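Local coordinates for oxalate biosynthetic component 1 (Burkholderia thailandensis, PDB 5IKY), which produces oxalate in quorum sensing-dependent oxalogenesis, combining a serine hydrolase activity with an additional lyase activity in one chain, at residues R616-E621 with R736-R741; V676-P681 with L731-R736. All coordinates share one frame; numbering follows the deposited sequence.

Both contacts lie on one outer flank of the protein, about 40 and 38 Å from the centre of the chain, with their own centres about 10 Å apart. Along the sequence 616-621 comes first, then 676-681, then 731-736, which shares R736 with 736-741, so contact 2 closes a shorter loop within that of contact 1. R736 lies just past helix 715-734. R616 NE also probably donates to Q678 O, and R734 NH2 to S740 O, tying the pair together. Two loops of the cap region thus gather around the end of helix 715-734, where the chain heads for strand 747-752 of the alpha/beta hydrolase sheet.

Contact 1. Residues R616-E621 with R736-R741; sequences RYEDHE and RSNASR
N738 meets E618 and H620 through both its side chain and its backbone. Its chi1 of 55° sets CG between the backbone N and the carbonyl carbon; from there ND2 donates to E618 O over 2.6 Å. The bond is moderately bent, 146° at the hydrogen, and the acceptor is tilted out of the amide plane. Asparagine suits the place because its short side chain carries an N-H donor to E618 O while its own backbone carbonyl accepts from H620. H620 supplies this second bond: its CG takes the same setting (chi1 53°), and NE2 donates to N738 O, also over 2.6 Å, with the oxygen at the ring edge near its plane. That bond requires a proton on NE2. Two loops are pinned here without strand pairing, one from the cap region between helices 592-602 and 629-641, the other leading from helix 715-734 to strand 747-752 of the alpha/beta hydrolase sheet. S740 OG approaches the ring obliquely, 3.6 Å from H620 CE1. On the exposed side the E618 chain bends about CB-CG, its carboxylate nearly perpendicular to the N738 amide. E618 OE2 comes within 2.9 Å of N738 OD1; two acceptors so close would probably repel, so the detail is doubtful. Y617 packs away from the contact against P631 and N635 of helix 629-641, while S737 OG is hydrogen-bonded with R734 O.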
ATOM      1  N   ARG A 616      12.025  18.090 -27.996  1.00 91.33           N
ATOM      2  CA  ARG A 616      12.499  17.059 -28.912  1.00101.21           C
ATOM      3  C   ARG A 616      11.641  16.985 -30.172  1.00 95.27           C
ATOM      4  O   ARG A 616      12.011  16.326 -31.145  1.00106.51           O
ATOM      5  CB  ARG A 616      12.520  15.695 -28.215  1.00 88.94           C
ATOM      6  CG  ARG A 616      13.547  15.580 -27.097  1.00 98.42           C
ATOM      7  CD  ARG A 616      13.374  14.287 -26.316  1.00 93.87           C
ATOM      8  NE  ARG A 616      13.491  13.106 -27.167  1.00 85.25           N
ATOM      9  CZ  ARG A 616      12.687  12.051 -27.090  1.00 79.82           C
ATOM     10  NH1 ARG A 616      11.704  12.028 -26.201  1.00 75.12           N
ATOM     11  NH2 ARG A 616      12.865  11.018 -27.904  1.00 96.79           N
ATOM     12  N   TYR A 617      10.496  17.660 -30.149  1.00 79.97           N
ATOM     13  CA  TYR A 617       9.570  17.638 -31.279  1.00 88.14           C
ATOM     14  C   TYR A 617       9.858  18.764 -32.267  1.00 89.54           C
ATOM     15  O   TYR A 617      10.036  19.918 -31.878  1.00 99.77           O
ATOM     16  CB  TYR A 617       8.123  17.722 -30.785  1.00 72.39           C
ATOM     17  CG  TYR A 617       7.652  16.469 -30.076  1.00 82.88           C
ATOM     18  CD1 TYR A 617       8.053  16.189 -28.774  1.00 89.02           C
ATOM     19  CD2 TYR A 617       6.808  15.565 -30.707  1.00 77.96           C
ATOM     20  CE1 TYR A 617       7.628  15.044 -28.123  1.00 74.91           C
ATOM     21  CE2 TYR A 617       6.376  14.418 -30.062  1.00 83.05           C
ATOM     22  CZ  TYR A 617       6.790  14.162 -28.771  1.00 85.84           C
ATOM     23  OH  TYR A 617       6.364  13.021 -28.126  1.00 92.49           O
ATOM     24  N   GLU A 618       9.904  18.414 -33.549  1.00 84.85           N
ATOM     25  CA  GLU A 618      10.225  19.368 -34.605  1.00 90.67           C
ATOM     26  C   GLU A 618       9.134  20.424 -34.764  1.00101.04           C
ATOM     27  O   GLU A 618       9.411  21.624 -34.779  1.00100.37           O
ATOM     28  CB  GLU A 618      10.436  18.634 -35.931  1.00 91.34           C
ATOM     29  CG  GLU A 618      10.894  19.523 -37.075  1.00108.73           C
ATOM     30  CD  GLU A 618      12.403  19.549 -37.227  1.00129.08           C
ATOM     31  OE1 GLU A 618      12.915  18.928 -38.182  1.00138.01           O
ATOM     32  OE2 GLU A 618      13.077  20.188 -36.391  1.00133.75           O
ATOM     33  N   ASP A 619       7.892  19.967 -34.884  1.00 99.07           N
ATOM     34  CA  ASP A 619       6.757  20.863 -35.080  1.00103.46           C
ATOM     35  C   ASP A 619       6.045  21.150 -33.761  1.00116.73           C
ATOM     36  O   ASP A 619       4.845  20.907 -33.630  1.00123.55           O
ATOM     37  CB  ASP A 619       5.774  20.263 -36.087  1.00 99.86           C
ATOM     38  CG  ASP A 619       6.438  19.887 -37.399  1.00107.53           C
ATOM     39  OD1 ASP A 619       7.497  20.466 -37.724  1.00109.64           O
ATOM     40  OD2 ASP A 619       5.900  19.007 -38.107  1.00104.68           O
ATOM     41  N   HIS A 620       6.787  21.671 -32.789  1.00114.07           N
ATOM     42  CA  HIS A 620       6.232  21.925 -31.464  1.00106.47           C
ATOM     43  C   HIS A 620       5.326  23.153 -31.441  1.00111.58           C
ATOM     44  O   HIS A 620       4.368  23.210 -30.669  1.00113.91           O
ATOM     45  CB  HIS A 620       7.355  22.089 -30.436  1.00 98.51           C
ATOM     46  CG  HIS A 620       8.380  23.115 -30.813  1.00 96.21           C
ATOM     47  ND1 HIS A 620       8.342  24.412 -30.346  1.00 91.90           N
ATOM     48  CD2 HIS A 620       9.478  23.031 -31.601  1.00 83.25           C
ATOM     49  CE1 HIS A 620       9.368  25.084 -30.837  1.00 93.72           C
ATOM     50  NE2 HIS A 620      10.073  24.269 -31.599  1.00 86.62           N
ATOM     51  N   GLU A 621       5.625  24.130 -32.292  1.00 98.98           N
ATOM     52  CA  GLU A 621       4.849  25.365 -32.339  1.00101.58           C
ATOM     53  C   GLU A 621       3.417  25.116 -32.810  1.00112.91           C
ATOM     54  O   GLU A 621       2.508  25.879 -32.484  1.00117.73           O
ATOM     55  CB  GLU A 621       5.528  26.387 -33.253  1.00 82.88           C
ATOM     56  N   ARG A 736      20.713  20.612 -30.819  1.00 95.55           N
ATOM     57  CA  ARG A 736      20.591  20.151 -32.198  1.00 86.94           C
ATOM     58  C   ARG A 736      19.139  20.167 -32.663  1.00 94.98           C
ATOM     59  O   ARG A 736      18.808  19.605 -33.705  1.00109.80           O
ATOM     60  CB  ARG A 736      21.156  18.737 -32.353  1.00102.41           C
ATOM     61  CG  ARG A 736      22.569  18.548 -31.836  1.00101.68           C
ATOM     62  CD  ARG A 736      23.164  17.266 -32.392  1.00 96.52           C
ATOM     63  NE  ARG A 736      22.170  16.198 -32.476  1.00 98.67           N
ATOM     64  CZ  ARG A 736      22.036  15.225 -31.581  1.00101.86           C
ATOM     65  NH1 ARG A 736      22.838  15.173 -30.526  1.00 90.27           N
ATOM     66  NH2 ARG A 736      21.103  14.298 -31.743  1.00100.80           N
ATOM     67  N   SER A 737      18.273  20.804 -31.882  1.00 91.15           N
ATOM     68  CA  SER A 737      16.854  20.848 -32.213  1.00 94.12           C
ATOM     69  C   SER A 737      16.388  22.271 -32.493  1.00 84.68           C
ATOM     70  O   SER A 737      17.119  23.233 -32.255  1.00 87.14           O
ATOM     71  CB  SER A 737      16.021  20.245 -31.079  1.00 84.72           C
ATOM     72  OG  SER A 737      16.061  21.065 -29.923  1.00 78.30           O
ATOM     73  N   ASN A 738      15.167  22.395 -33.002  1.00 91.49           N
ATOM     74  CA  ASN A 738      14.549  23.701 -33.179  1.00121.87           C
ATOM     75  C   ASN A 738      13.694  24.047 -31.967  1.00120.01           C
ATOM     76  O   ASN A 738      12.564  24.518 -32.097  1.00138.28           O
ATOM     77  CB  ASN A 738      13.714  23.742 -34.461  1.00133.33           C
ATOM     78  CG  ASN A 738      12.668  22.647 -34.514  1.00133.52           C
ATOM     79  OD1 ASN A 738      12.802  21.613 -33.860  1.00129.61           O
ATOM     80  ND2 ASN A 738      11.618  22.869 -35.299  1.00125.14           N
ATOM     81  N   ALA A 739      14.244  23.795 -30.783  1.00101.83           N
ATOM     82  CA  ALA A 739      13.578  24.140 -29.538  1.00 91.04           C
ATOM     83  C   ALA A 739      13.679  25.638 -29.293  1.00100.77           C
ATOM     84  O   ALA A 739      14.646  26.278 -29.710  1.00 98.10           O
ATOM     85  CB  ALA A 739      14.182  23.367 -28.378  1.00 75.24           C
ATOM     86  N   SER A 740      12.677  26.192 -28.617  1.00103.74           N
ATOM     87  CA  SER A 740      12.616  27.626 -28.357  1.00 98.05           C
ATOM     88  C   SER A 740      13.840  28.125 -27.593  1.00 96.09           C
ATOM     89  O   SER A 740      14.150  27.632 -26.507  1.00100.72           O
ATOM     90  CB  SER A 740      11.344  27.970 -27.579  1.00 96.09           C
ATOM     91  OG  SER A 740      10.213  27.336 -28.151  1.00109.41           O
ATOM     92  N   ARG A 741      14.539  29.094 -28.177  1.00 87.55           N
ATOM     93  CA  ARG A 741      15.670  29.730 -27.515  1.00 97.04           C
ATOM     94  C   ARG A 741      15.190  30.428 -26.248  1.00 99.67           C
ATOM     95  O   ARG A 741      14.118  31.030 -26.233  1.00107.80           O
ATOM     96  CB  ARG A 741      16.360  30.728 -28.450  1.00 79.85           C
TER

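Contact 2. Residues V676-P681 with L731-R736; sequences VDQFKP and LELRDR
Q678 NE2 donates to L733 O at 2.7 Å, in a fairly straight bond (158° at the hydrogen) that lies in the carbonyl plane and also in the glutamine's amide plane. The side chain folds to get there: its CG stands beside the backbone N, a bend at chi2 (-63°) brings CD round toward L733, and chi3 turns NE2 onto L733 O. L733 lies in the last turn of helix 715-734, where carbonyls tend to lack their usual helical partners, and a neutral N-H donor on a flexible side chain suits such an oxygen. R736, long enough to approach a carbonyl and a carboxylate at once, makes a second polar link to D677. R736 NH2 is modelled 2.3 Å from D677 O, at the guanidinium edge; the distance is too short to trust, so its detail is doubtful. A long, weak salt bridge, D677 OD2 to R736 NE at 3.8 Å, joins side chains that run antiparallel.

L733 points toward 676-681, its branched apolar end suited to packing here. Its CD2 lies 3.5 Å from Q678 O and 4.0 Å from K680 CG, whose chain crosses the leucine at about a right angle before NZ pairs with E688. L733 CD1 rests against F679 O, 3.9 Å away. Residues 677-680 are therefore joined to the helix end by a buried neutral bond and leucine packing, with the exposed D677-R736 pairing probably adding a weaker, solvent-screened attraction.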
ATOM      1  N   VAL A 676      14.645  11.304 -35.830  1.00116.49           N
ATOM      2  CA  VAL A 676      15.533  10.228 -35.406  1.00111.32           C
ATOM      3  C   VAL A 676      16.753  10.746 -34.643  1.00 99.46           C
ATOM      4  O   VAL A 676      17.187  10.131 -33.670  1.00112.29           O
ATOM      5  CB  VAL A 676      16.001   9.386 -36.614  1.00110.39           C
ATOM      6  CG1 VAL A 676      16.984   8.309 -36.176  1.00100.32           C
ATOM      7  CG2 VAL A 676      14.803   8.761 -37.314  1.00114.61           C
ATOM      8  N   ASP A 677      17.297  11.884 -35.065  1.00 85.31           N
ATOM      9  CA  ASP A 677      18.488  12.418 -34.409  1.00 95.43           C
ATOM     10  C   ASP A 677      18.125  13.174 -33.131  1.00 90.13           C
ATOM     11  O   ASP A 677      18.982  13.789 -32.495  1.00 84.66           O
ATOM     12  CB  ASP A 677      19.281  13.320 -35.361  1.00 84.52           C
ATOM     13  CG  ASP A 677      18.781  14.751 -35.369  1.00118.34           C
ATOM     14  OD1 ASP A 677      17.554  14.959 -35.501  1.00141.44           O
ATOM     15  OD2 ASP A 677      19.618  15.670 -35.236  1.00118.29           O
ATOM     16  N   GLN A 678      16.849  13.122 -32.758  1.00 80.22           N
ATOM     17  CA  GLN A 678      16.408  13.629 -31.464  1.00 77.98           C
ATOM     18  C   GLN A 678      16.150  12.469 -30.508  1.00 86.57           C
ATOM     19  O   GLN A 678      15.686  12.669 -29.384  1.00 88.39           O
ATOM     20  CB  GLN A 678      15.152  14.491 -31.611  1.00 68.35           C
ATOM     21  CG  GLN A 678      15.436  15.948 -31.950  1.00 75.17           C
ATOM     22  CD  GLN A 678      16.227  16.659 -30.865  1.00 74.21           C
ATOM     23  OE1 GLN A 678      15.776  16.772 -29.726  1.00 84.62           O
ATOM     24  NE2 GLN A 678      17.411  17.145 -31.218  1.00 82.40           N
ATOM     25  N   PHE A 679      16.447  11.254 -30.965  1.00 83.15           N
ATOM     26  CA  PHE A 679      16.336  10.070 -30.119  1.00 86.48           C
ATOM     27  C   PHE A 679      17.376  10.110 -29.010  1.00 84.24           C
ATOM     28  O   PHE A 679      18.529  10.476 -29.239  1.00 80.64           O
ATOM     29  CB  PHE A 679      16.506   8.783 -30.933  1.00 76.96           C
ATOM     30  CG  PHE A 679      15.287   8.385 -31.715  1.00 88.22           C
ATOM     31  CD1 PHE A 679      14.074   9.027 -31.522  1.00 98.35           C
ATOM     32  CD2 PHE A 679      15.352   7.353 -32.638  1.00 94.59           C
ATOM     33  CE1 PHE A 679      12.953   8.653 -32.243  1.00 94.86           C
ATOM     34  CE2 PHE A 679      14.236   6.974 -33.360  1.00 91.36           C
ATOM     35  CZ  PHE A 679      13.035   7.625 -33.162  1.00 90.72           C
ATOM     36  N   LYS A 680      16.961   9.733 -27.807  1.00 81.27           N
ATOM     37  CA  LYS A 680      17.871   9.666 -26.674  1.00 70.92           C
ATOM     38  C   LYS A 680      18.818   8.481 -26.824  1.00 66.74           C
ATOM     39  O   LYS A 680      18.380   7.363 -27.099  1.00 64.32           O
ATOM     40  CB  LYS A 680      17.087   9.554 -25.366  1.00 70.28           C
ATOM     41  CG  LYS A 680      16.149  10.718 -25.105  1.00 72.84           C
ATOM     42  CD  LYS A 680      15.220  10.430 -23.938  1.00 60.20           C
ATOM     43  CE  LYS A 680      14.283  11.598 -23.683  1.00 60.17           C
ATOM     44  NZ  LYS A 680      13.309  11.299 -22.598  1.00 71.86           N
ATOM     45  N   PRO A 681      20.126   8.723 -26.650  1.00 60.25           N
ATOM     46  CA  PRO A 681      21.116   7.641 -26.635  1.00 72.55           C
ATOM     47  C   PRO A 681      20.901   6.702 -25.448  1.00 72.29           C
ATOM     48  O   PRO A 681      20.179   7.055 -24.516  1.00 70.27           O
ATOM     49  CB  PRO A 681      22.452   8.383 -26.519  1.00 64.65           C
ATOM     50  CG  PRO A 681      22.104   9.699 -25.910  1.00 65.49           C
ATOM     51  CD  PRO A 681      20.749  10.043 -26.455  1.00 73.53           C
ATOM     52  N   LEU A 731      20.924  18.535 -22.746  1.00 72.11           N
ATOM     53  CA  LEU A 731      21.268  19.824 -23.337  1.00 77.14           C
ATOM     54  C   LEU A 731      21.880  19.653 -24.720  1.00 87.27           C
ATOM     55  O   LEU A 731      21.559  20.401 -25.644  1.00 99.19           O
ATOM     56  CB  LEU A 731      22.232  20.590 -22.432  1.00 67.18           C
ATOM     57  CG  LEU A 731      21.602  21.254 -21.208  1.00 75.70           C
ATOM     58  CD1 LEU A 731      22.673  21.805 -20.291  1.00 82.62           C
ATOM     59  CD2 LEU A 731      20.650  22.355 -21.642  1.00 83.71           C
ATOM     60  N   GLU A 732      22.757  18.666 -24.856  1.00 77.59           N
ATOM     61  CA  GLU A 732      23.390  18.387 -26.137  1.00 83.53           C
ATOM     62  C   GLU A 732      22.337  18.007 -27.177  1.00100.50           C
ATOM     63  O   GLU A 732      22.439  18.376 -28.349  1.00 96.27           O
ATOM     64  CB  GLU A 732      24.434  17.278 -25.990  1.00 67.16           C
ATOM     65  CG  GLU A 732      24.544  16.340 -27.182  1.00 97.30           C
ATOM     66  CD  GLU A 732      25.615  15.282 -26.988  1.00121.81           C
ATOM     67  OE1 GLU A 732      25.794  14.823 -25.839  1.00119.14           O
ATOM     68  OE2 GLU A 732      26.281  14.917 -27.982  1.00133.05           O
ATOM     69  N   LEU A 733      21.306  17.300 -26.727  1.00 77.60           N
ATOM     70  CA  LEU A 733      20.212  16.897 -27.602  1.00 79.91           C
ATOM     71  C   LEU A 733      19.308  18.083 -27.939  1.00 93.82           C
ATOM     72  O   LEU A 733      18.619  18.079 -28.960  1.00105.48           O
ATOM     73  CB  LEU A 733      19.395  15.779 -26.949  1.00 86.16           C
ATOM     74  CG  LEU A 733      18.827  14.702 -27.871  1.00 91.50           C
ATOM     75  CD1 LEU A 733      19.945  14.020 -28.646  1.00 95.02           C
ATOM     76  CD2 LEU A 733      18.034  13.684 -27.069  1.00 90.65           C
ATOM     77  N   ARG A 734      19.316  19.094 -27.074  1.00 78.06           N
ATOM     78  CA  ARG A 734      18.475  20.272 -27.261  1.00 79.40           C
ATOM     79  C   ARG A 734      19.135  21.279 -28.202  1.00 92.35           C
ATOM     80  O   ARG A 734      18.456  22.042 -28.892  1.00 83.90           O
ATOM     81  CB  ARG A 734      18.172  20.933 -25.914  1.00 65.04           C
ATOM     82  CG  ARG A 734      17.024  21.930 -25.960  1.00 76.86           C
ATOM     83  CD  ARG A 734      16.865  22.667 -24.637  1.00 75.64           C
ATOM     84  NE  ARG A 734      15.598  23.392 -24.572  1.00 84.41           N
ATOM     85  CZ  ARG A 734      15.388  24.584 -25.121  1.00 83.92           C
ATOM     86  NH1 ARG A 734      16.363  25.194 -25.783  1.00 76.74           N
ATOM     87  NH2 ARG A 734      14.201  25.165 -25.011  1.00 89.41           N
ATOM     88  N   ASP A 735      20.464  21.271 -28.223  1.00 92.06           N
ATOM     89  CA  ASP A 735      21.230  22.197 -29.048  1.00 95.55           C
ATOM     90  C   ASP A 735      21.182  21.822 -30.528  1.00 87.11           C
ATOM     91  O   ASP A 735      21.564  22.614 -31.388  1.00105.77           O
ATOM     92  CB  ASP A 735      22.680  22.253 -28.566  1.00103.96           C
ATOM     93  CG  ASP A 735      22.808  22.836 -27.173  1.00114.04           C
ATOM     94  OD1 ASP A 735      21.766  23.048 -26.517  1.00101.18           O
ATOM     95  OD2 ASP A 735      23.951  23.079 -26.730  1.00132.37           O
ATOM     96  N   ARG A 736      20.713  20.612 -30.819  1.00 95.55           N
ATOM     97  CA  ARG A 736      20.591  20.151 -32.198  1.00 86.94           C
ATOM     98  C   ARG A 736      19.139  20.167 -32.663  1.00 94.98           C
ATOM     99  O   ARG A 736      18.808  19.605 -33.705  1.00109.80           O
ATOM    100  CB  ARG A 736      21.156  18.737 -32.353  1.00102.41           C
ATOM    101  CG  ARG A 736      22.569  18.548 -31.836  1.00101.68           C
ATOM    102  CD  ARG A 736      23.164  17.266 -32.392  1.00 96.52           C
ATOM    103  NE  ARG A 736      22.170  16.198 -32.476  1.00 98.67           N
ATOM    104  CZ  ARG A 736      22.036  15.225 -31.581  1.00101.86           C
ATOM    105  NH1 ARG A 736      22.838  15.173 -30.526  1.00 90.27           N
ATOM    106  NH2 ARG A 736      21.103  14.298 -31.743  1.00100.80           N
TER